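PDB 4E2A: putative acetyltransferase from Streptococcus mutans, which probably transfers an acyl group, such as acetyl from acetyl-CoA, to an acceptor that is not known, as a member of the GNAT acetyltransferase family. Local coordinates for residues 94-99 against 108-113. Residues are numbered along the deposited sequence; the frame is centred on the assembly and turned at random.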
loop_
_atom_site.group_PDB
_atom_site.type_symbol
_atom_site.label_atom_id
_atom_site.label_comp_id
_atom_site.label_asym_id
_atom_site.label_seq_id
_atom_site.Cartn_x
_atom_site.Cartn_y
_atom_site.Cartn_z
ATOM N N SER B 94 19.483 -1.080 -7.272
ATOM C CA SER B 94 18.401 -1.379 -8.206
ATOM C C SER B 94 18.916 -1.324 -9.636
ATOM O O SER B 94 19.849 -0.587 -9.938
ATOM C CB SER B 94 17.258 -0.365 -8.025
ATOM O OG SER B 94 16.232 -0.572 -8.985
ATOM N N GLU B 95 18.319 -2.098 -10.530
ATOM C CA GLU B 95 18.647 -1.901 -11.931
ATOM C C GLU B 95 17.415 -1.831 -12.798
ATOM O O GLU B 95 16.417 -2.507 -12.536
ATOM C CB GLU B 95 19.637 -2.941 -12.427
ATOM C CG GLU B 95 21.054 -2.688 -11.900
ATOM C CD GLU B 95 21.962 -3.893 -12.035
ATOM O OE1 GLU B 95 21.445 -4.972 -12.385
ATOM O OE2 GLU B 95 23.184 -3.757 -11.792
ATOM N N THR B 96 17.468 -0.964 -13.802
ATOM C CA THR B 96 16.413 -0.932 -14.802
ATOM C C THR B 96 16.974 -1.291 -16.185
ATOM O O THR B 96 17.991 -0.724 -16.626
ATOM C CB THR B 96 15.717 0.441 -14.854
ATOM O OG1 THR B 96 15.184 0.762 -13.566
ATOM C CG2 THR B 96 14.574 0.442 -15.872
ATOM N N TYR B 97 16.279 -2.201 -16.867
ATOM C CA TYR B 97 16.698 -2.692 -18.185
ATOM C C TYR B 97 15.655 -2.396 -19.263
ATOM O O TYR B 97 14.451 -2.379 -18.985
ATOM C CB TYR B 97 16.925 -4.211 -18.151
ATOM C CG TYR B 97 18.045 -4.655 -17.235
ATOM C CD1 TYR B 97 19.337 -4.798 -17.715
ATOM C CD2 TYR B 97 17.802 -4.931 -15.887
ATOM C CE1 TYR B 97 20.356 -5.187 -16.901
ATOM C CE2 TYR B 97 18.832 -5.322 -15.046
ATOM C CZ TYR B 97 20.108 -5.450 -15.570
ATOM O OH TYR B 97 21.154 -5.838 -14.781
ATOM N N PHE B 98 16.131 -2.170 -20.493
ATOM C CA PHE B 98 15.291 -2.213 -21.681
ATOM C C PHE B 98 15.475 -3.576 -22.334
ATOM O O PHE B 98 16.569 -4.167 -22.291
ATOM C CB PHE B 98 15.716 -1.171 -22.733
ATOM C CG PHE B 98 15.262 0.247 -22.450
ATOM C CD1 PHE B 98 14.055 0.508 -21.847
ATOM C CD2 PHE B 98 16.062 1.318 -22.809
ATOM C CE1 PHE B 98 13.643 1.822 -21.600
ATOM C CE2 PHE B 98 15.670 2.635 -22.552
ATOM C CZ PHE B 98 14.455 2.881 -21.948
ATOM N N ILE B 99 14.410 -4.077 -22.944
ATOM C CA ILE B 99 14.579 -5.095 -23.965
ATOM C C ILE B 99 14.278 -4.416 -25.283
ATOM O O ILE B 99 13.277 -3.699 -25.421
ATOM C CB ILE B 99 13.719 -6.357 -23.764
ATOM C CG1 ILE B 99 14.027 -7.383 -24.863
ATOM C CG2 ILE B 99 12.243 -6.024 -23.748
ATOM C CD1 ILE B 99 13.515 -8.782 -24.553
ATOM N N PHE B 108 10.474 -3.003 -20.557
ATOM C CA PHE B 108 11.417 -2.695 -19.487
ATOM C C PHE B 108 11.224 -3.547 -18.238
ATOM O O PHE B 108 10.170 -4.167 -18.025
ATOM C CB PHE B 108 11.423 -1.187 -19.184
ATOM C CG PHE B 108 10.221 -0.719 -18.418
ATOM C CD1 PHE B 108 10.265 -0.624 -17.027
ATOM C CD2 PHE B 108 9.046 -0.395 -19.078
ATOM C CE1 PHE B 108 9.156 -0.199 -16.309
ATOM C CE2 PHE B 108 7.914 0.035 -18.365
ATOM C CZ PHE B 108 7.969 0.126 -16.982
ATOM N N LEU B 109 12.267 -3.559 -17.405
ATOM C CA LEU B 109 12.375 -4.476 -16.299
ATOM C C LEU B 109 13.019 -3.724 -15.134
ATOM O O LEU B 109 14.060 -3.107 -15.315
ATOM C CB LEU B 109 13.245 -5.689 -16.693
ATOM C CG LEU B 109 13.822 -6.476 -15.506
ATOM C CD1 LEU B 109 12.711 -7.190 -14.732
ATOM C CD2 LEU B 109 14.975 -7.449 -15.922
ATOM N N LYS B 110 12.391 -3.732 -13.955
ATOM C CA LYS B 110 13.089 -3.156 -12.792
ATOM C C LYS B 110 13.308 -4.194 -11.707
ATOM O O LYS B 110 12.363 -4.890 -11.294
ATOM C CB LYS B 110 12.378 -1.907 -12.234
ATOM C CG LYS B 110 13.068 -1.260 -11.018
ATOM C CD LYS B 110 12.279 -0.034 -10.515
ATOM C CE LYS B 110 13.091 0.765 -9.476
ATOM N NZ LYS B 110 12.911 0.298 -8.057
ATOM N N VAL B 111 14.557 -4.310 -11.252
ATOM C CA VAL B 111 14.890 -5.241 -10.162
ATOM C C VAL B 111 15.516 -4.532 -8.949
ATOM O O VAL B 111 16.171 -3.521 -9.103
ATOM C CB VAL B 111 15.784 -6.415 -10.653
ATOM C CG1 VAL B 111 14.970 -7.321 -11.605
ATOM C CG2 VAL B 111 17.023 -5.888 -11.336
ATOM N N ASN B 112 15.278 -5.049 -7.744
ATOM C CA ASN B 112 15.787 -4.428 -6.528
ATOM C C ASN B 112 16.472 -5.419 -5.592
ATOM O O ASN B 112 16.136 -6.605 -5.571
ATOM C CB ASN B 112 14.666 -3.766 -5.714
ATOM C CG ASN B 112 13.753 -2.888 -6.540
ATOM O OD1 ASN B 112 12.532 -2.973 -6.408
ATOM N ND2 ASN B 112 14.326 -2.018 -7.351
ATOM N N TRP B 113 17.415 -4.916 -4.803
ATOM C CA TRP B 113 17.951 -5.663 -3.673
ATOM C C TRP B 113 18.370 -4.686 -2.562
ATOM O O TRP B 113 18.259 -3.470 -2.742
ATOM C CB TRP B 113 19.113 -6.554 -4.107
ATOM C CG TRP B 113 20.304 -5.811 -4.624
ATOM C CD1 TRP B 113 21.406 -5.433 -3.907
ATOM C CD2 TRP B 113 20.532 -5.377 -5.971
ATOM N NE1 TRP B 113 22.306 -4.784 -4.729
ATOM C CE2 TRP B 113 21.793 -4.742 -6.002
ATOM C CE3 TRP B 113 19.794 -5.461 -7.160
ATOM C CZ2 TRP B 113 22.322 -4.177 -7.167
ATOM C CZ3 TRP B 113 20.324 -4.905 -8.315
ATOM C CH2 TRP B 113 21.576 -4.270 -8.309
#
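Glu95 pairs with Val111, and Tyr97 with Leu109, as antiparallel hydrogen-bonded pairs. Val111 N gives Glu95 O a nearly straight bond of 2.9 Å (170° at the hydrogen). Tyr97 N binds Leu109 O at the same length. The return bond from Leu109 N to Tyr97 O is more bent. Thr96 with Lys110 and Phe98 with Phe108 are non-hydrogen-bonded pairs. Beside these pairs the strands also meet through CA-H...O contacts, such as Thr96 CA to Leu109 O at 3.2 Å.

Val111 O accepts two hydrogen bonds, from Glu95 N and from the hydroxyl Ser94 OG, which come from opposite faces of the carbonyl plane. With chi1 at 176°, Ser94 OG points away from its own N and comes to 3.0 Å from Val111 O. Lys110 CE passes close to this hydroxyl, while Lys110 NZ is hydrogen-bonded to Gln129 on strand 125-133.

The two segments belong to the hairpin of strands 94-101 and 104-113, within the mixed sheet of the GNAT fold. Strand 38-42 flanks the hairpin on one side and strand 125-133 on the other. Helix 142-157 packs on the face with Tyr97 and Leu109, and helix 48-63 on the face with Phe98 and Phe108.

The Tyr97 ring runs alongside Leu109, CD2 of the ring 3.8 Å from CD2 of the leucine. Val111 CG2 meets the ring edge near Tyr97 CE2. Tyr97 OH donates to Glu95 OE1 from above the carboxylate plane (2.6 Å), which helps to hold it. The carboxylate stands almost upright to the Trp113 ring, at 86°. Glu95 CD is at the ring edge, 3.8 Å from Trp113 CH2. Ser94 N lies over one face of the indole, toward its rim. On the other face of the sheet, Phe108 CB sits at the edge of the Phe98 ring, 4.1 Å from Phe98 CD1.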